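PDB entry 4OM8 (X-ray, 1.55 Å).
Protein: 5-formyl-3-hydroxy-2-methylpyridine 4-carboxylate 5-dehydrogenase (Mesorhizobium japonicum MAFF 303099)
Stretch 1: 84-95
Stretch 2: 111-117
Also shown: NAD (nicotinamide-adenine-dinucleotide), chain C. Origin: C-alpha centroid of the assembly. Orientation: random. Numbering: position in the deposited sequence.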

# COMPACT_ATOMS: atom_id res chain seq x y z
N ILE A 84 26.21 -12.36 4.69
CA ILE A 84 24.78 -12.36 4.43
C ILE A 84 24.46 -13.62 3.65
O ILE A 84 24.87 -13.76 2.49
CB ILE A 84 24.33 -11.11 3.66
CG1 ILE A 84 24.67 -9.84 4.45
CG2 ILE A 84 22.83 -11.18 3.35
CD1 ILE A 84 24.41 -8.58 3.68
N GLU A 85 23.77 -14.54 4.30
CA GLU A 85 23.32 -15.76 3.64
C GLU A 85 22.05 -15.45 2.87
O GLU A 85 21.07 -14.90 3.43
CB GLU A 85 23.11 -16.88 4.65
CG GLU A 85 22.38 -18.09 4.07
CD GLU A 85 20.88 -17.94 4.18
OE1 GLU A 85 20.40 -17.77 5.32
OE2 GLU A 85 20.19 -18.00 3.15
N ASN A 86 22.06 -15.79 1.58
CA ASN A 86 21.02 -15.39 0.64
C ASN A 86 20.73 -16.53 -0.34
O ASN A 86 20.63 -16.32 -1.54
CB ASN A 86 21.49 -14.13 -0.09
CG ASN A 86 20.40 -13.49 -0.94
OD1 ASN A 86 19.26 -13.32 -0.51
ND2 ASN A 86 20.77 -13.14 -2.17
N VAL A 87 20.60 -17.75 0.19
CA VAL A 87 20.42 -18.95 -0.63
C VAL A 87 18.93 -19.33 -0.60
O VAL A 87 18.14 -18.62 0.02
CB VAL A 87 21.36 -20.10 -0.14
CG1 VAL A 87 22.82 -19.63 -0.16
CG2 VAL A 87 20.93 -20.64 1.23
N PRO A 88 18.51 -20.41 -1.30
CA PRO A 88 17.07 -20.69 -1.34
C PRO A 88 16.41 -20.86 0.02
O PRO A 88 17.06 -21.15 1.03
CB PRO A 88 17.00 -22.00 -2.12
CG PRO A 88 18.17 -21.96 -3.03
CD PRO A 88 19.25 -21.25 -2.26
N GLU A 89 15.10 -20.66 -0.00
CA GLU A 89 14.27 -20.75 1.19
C GLU A 89 14.04 -22.22 1.59
O GLU A 89 12.97 -22.79 1.38
CB GLU A 89 12.96 -20.02 0.93
CG GLU A 89 12.15 -19.79 2.17
CD GLU A 89 12.65 -18.61 2.98
OE1 GLU A 89 11.78 -17.91 3.54
OE2 GLU A 89 13.89 -18.40 3.09
N ASN A 90 15.07 -22.81 2.17
CA ASN A 90 15.12 -24.23 2.47
C ASN A 90 16.10 -24.39 3.62
O ASN A 90 17.28 -24.08 3.46
CB ASN A 90 15.56 -25.02 1.22
CG ASN A 90 15.67 -26.52 1.45
OD1 ASN A 90 16.07 -27.00 2.51
ND2 ASN A 90 15.31 -27.29 0.42
N ILE A 91 15.62 -24.83 4.78
CA ILE A 91 16.47 -24.78 5.97
C ILE A 91 17.65 -25.75 5.86
O ILE A 91 18.71 -25.48 6.42
CB ILE A 91 15.65 -25.06 7.25
CG1 ILE A 91 16.48 -24.76 8.49
CG2 ILE A 91 15.12 -26.49 7.25
CD1 ILE A 91 15.69 -24.74 9.77
N SER A 92 17.50 -26.85 5.12
CA SER A 92 18.62 -27.77 4.97
C SER A 92 19.75 -27.12 4.15
O SER A 92 20.93 -27.27 4.49
CB SER A 92 18.18 -29.08 4.31
OG SER A 92 17.81 -28.89 2.96
N ILE A 93 19.39 -26.38 3.10
CA ILE A 93 20.40 -25.69 2.31
C ILE A 93 21.06 -24.56 3.12
O ILE A 93 22.27 -24.40 3.09
CB ILE A 93 19.82 -25.11 1.00
CG1 ILE A 93 19.23 -26.24 0.15
CG2 ILE A 93 20.88 -24.37 0.21
CD1 ILE A 93 18.71 -25.79 -1.20
N LYS A 94 20.26 -23.80 3.87
CA LYS A 94 20.83 -22.74 4.70
C LYS A 94 21.76 -23.31 5.77
O LYS A 94 22.85 -22.79 6.00
CB LYS A 94 19.73 -21.89 5.33
CG LYS A 94 18.84 -21.16 4.31
CD LYS A 94 17.94 -20.13 4.97
CE LYS A 94 16.96 -19.53 3.97
NZ LYS A 94 17.64 -18.93 2.77
N ALA A 95 21.34 -24.42 6.39
CA ALA A 95 22.18 -25.07 7.38
C ALA A 95 23.49 -25.56 6.78
O ALA A 95 24.52 -25.48 7.43
CB ALA A 95 21.43 -26.24 8.02
PA NAD C . 16.94 -17.22 -5.88
O1A NAD C . 16.38 -18.62 -6.04
O2A NAD C . 16.70 -16.16 -6.95
O5B NAD C . 18.53 -17.35 -5.67
C5B NAD C . 19.11 -18.33 -4.81
C4B NAD C . 20.57 -18.48 -5.20
O4B NAD C . 21.24 -19.28 -4.23
C3B NAD C . 20.72 -19.18 -6.55
O3B NAD C . 21.49 -18.38 -7.45
C2B NAD C . 21.42 -20.49 -6.21
O2B NAD C . 22.30 -20.98 -7.23
C1B NAD C . 22.17 -20.11 -4.95
N9A NAD C . 22.58 -21.23 -4.08
C8A NAD C . 21.93 -22.38 -3.84
N7A NAD C . 22.62 -23.14 -2.96
C5A NAD C . 23.73 -22.47 -2.61
C6A NAD C . 24.89 -22.69 -1.73
N6A NAD C . 25.01 -23.83 -1.00
N1A NAD C . 25.83 -21.72 -1.67
C2A NAD C . 25.73 -20.59 -2.39
N3A NAD C . 24.71 -20.32 -3.21
C4A NAD C . 23.70 -21.21 -3.36
O3 NAD C . 16.49 -16.71 -4.41
PN NAD C . 16.19 -15.20 -3.97
O1N NAD C . 14.82 -14.79 -4.47
O2N NAD C . 17.36 -14.29 -4.24
O5D NAD C . 16.06 -15.37 -2.38
C5D NAD C . 17.18 -15.76 -1.57
C4D NAD C . 16.75 -15.67 -0.11
O4D NAD C . 16.27 -14.35 0.11
C3D NAD C . 15.60 -16.60 0.22
O3D NAD C . 15.73 -16.95 1.61
C2D NAD C . 14.37 -15.73 0.06
O2D NAD C . 13.30 -16.15 0.92
C1D NAD C . 14.89 -14.38 0.50
N1N NAD C . 14.19 -13.22 -0.08
C2N NAD C . 13.65 -13.24 -1.31
C3N NAD C . 13.01 -12.10 -1.81
C7N NAD C . 12.35 -12.07 -3.17
O7N NAD C . 12.73 -12.79 -4.09
N7N NAD C . 11.32 -11.24 -3.32
C4N NAD C . 12.94 -10.95 -1.04
C5N NAD C . 13.52 -10.96 0.22
C6N NAD C . 14.15 -12.11 0.68
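Stretch 2, residues 111-117: VASDTSG

The most unusual feature of this contact is the carboxylate of Glu89, which reaches across to a turn of stretch 2 and is met there by three donors. Its OE1 accepts from Gly117 N at 2.6 Å with an N-H...O angle of 140°, and from Ser116 N at 3.2 Å, where the angle of 126° marks a weak bond. Its OE2 accepts from Thr115 OG1 at 2.8 Å. Consecutive amides thus converge on one oxygen while a hydroxyl takes the other. The fit at Gly117 is tight: an ideal CB built on this glycine would lie 3.3 Å from Glu89 OE1.

Before this turn, stretch 2 runs as a strand alongside stretch 1 in the same direction. Residues 111-113 are extended, with phi between -115° and -106° and psi between 115° and 142°, and Ile84 and Glu85 are likewise in the beta region. Two parallel bridges set the register, Ile84 with Ala112 (CA to CA 4.7 Å) and Glu85 with Ser113 (CA to CA 4.8 Å). Glu85 carries the backbone pairing with both its polar groups: Glu85 N donates to Ala112 O at 2.7 Å and 156°, and Asp114 N donates to Glu85 O at 3.0 Å and 163°. One residue of stretch 1 therefore bridges two residues of stretch 2 that lie on both sides of its partner Ser113, as expected for parallel strands. Ala112 O also receives a CA-H...O contact from Ile84 CA at 3.4 Å.

The side chains of Ile84 and Ala112 share one face of the sheet, where the approach is loose, 4.5 Å from Ile84 CG1 to Ala112 CB. Glu85 and Ser113 share the other, and here the contact is polar: Ser113 OG donates to Glu85 OE1 at 2.7 Å. The same OG accepts from Thr115 N at 3.0 Å, so the hydroxyl links the strand pairing to the start of the turn.

Beyond the bridges the backbones diverge. The CA separation grows to 5.4 Å between the CA atoms of Asn86 and Asp114 and to 6.5 Å between those of Glu89 and Thr115. The change accompanies a break from extended geometry at Asp114, whose phi/psi is -86°/8°. Side chains now span the gap. Lys94, in the helix that follows Asn90, packs its CE 4.0 Å from Thr115 CB, while its NZ forms a salt bridge with Glu85 OE2 at 2.7 Å and a long one with Glu89 OE2 at 3.8 Å. The lysine thus ties together the two glutamates that hold stretch 2.

The bound NAD joins this arrangement: its O3D donates to Glu89 OE2 at 2.8 Å and accepts from Lys94 NZ at 3.0 Å. Glu89 OE2 consequently serves Thr115 and the cofactor together. On stretch 2, Asp114 O lies 3.2 Å from C6N of NAD. Altogether the two stretches bury 405 Å², counting both sides.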

# COMPACT_ATOMS: atom_id res chain seq x y z
N VAL A 111 26.51 -13.22 11.16
CA VAL A 111 25.92 -13.96 10.06
C VAL A 111 24.44 -13.60 9.97
O VAL A 111 23.67 -13.87 10.89
CB VAL A 111 26.08 -15.47 10.23
CG1 VAL A 111 25.47 -16.20 9.05
CG2 VAL A 111 27.57 -15.80 10.34
N ALA A 112 24.05 -12.95 8.87
CA ALA A 112 22.68 -12.53 8.68
C ALA A 112 22.01 -13.38 7.62
O ALA A 112 22.66 -13.75 6.64
CB ALA A 112 22.63 -11.07 8.26
N SER A 113 20.74 -13.72 7.82
CA SER A 113 19.97 -14.38 6.77
C SER A 113 18.98 -13.42 6.14
O SER A 113 18.33 -12.65 6.85
CB SER A 113 19.20 -15.57 7.33
OG SER A 113 18.45 -16.19 6.29
N ASP A 114 18.85 -13.51 4.82
CA ASP A 114 17.84 -12.77 4.06
C ASP A 114 16.50 -13.51 4.03
O ASP A 114 15.58 -13.08 3.33
CB ASP A 114 18.35 -12.54 2.63
CG ASP A 114 17.58 -11.46 1.86
OD1 ASP A 114 17.02 -10.55 2.48
OD2 ASP A 114 17.61 -11.52 0.62
N THR A 115 16.37 -14.60 4.79
CA THR A 115 15.15 -15.41 4.77
C THR A 115 13.88 -14.58 4.97
O THR A 115 13.85 -13.62 5.74
CB THR A 115 15.18 -16.52 5.83
OG1 THR A 115 14.01 -17.35 5.68
CG2 THR A 115 15.18 -15.93 7.24
N SER A 116 12.82 -14.96 4.26
CA SER A 116 11.52 -14.35 4.48
C SER A 116 10.68 -15.14 5.50
O SER A 116 9.94 -14.54 6.28
CB SER A 116 10.76 -14.24 3.16
OG SER A 116 11.41 -13.34 2.27
N GLY A 117 10.79 -16.46 5.49
CA GLY A 117 9.82 -17.27 6.21
C GLY A 117 10.34 -18.31 7.18
O GLY A 117 9.55 -19.00 7.81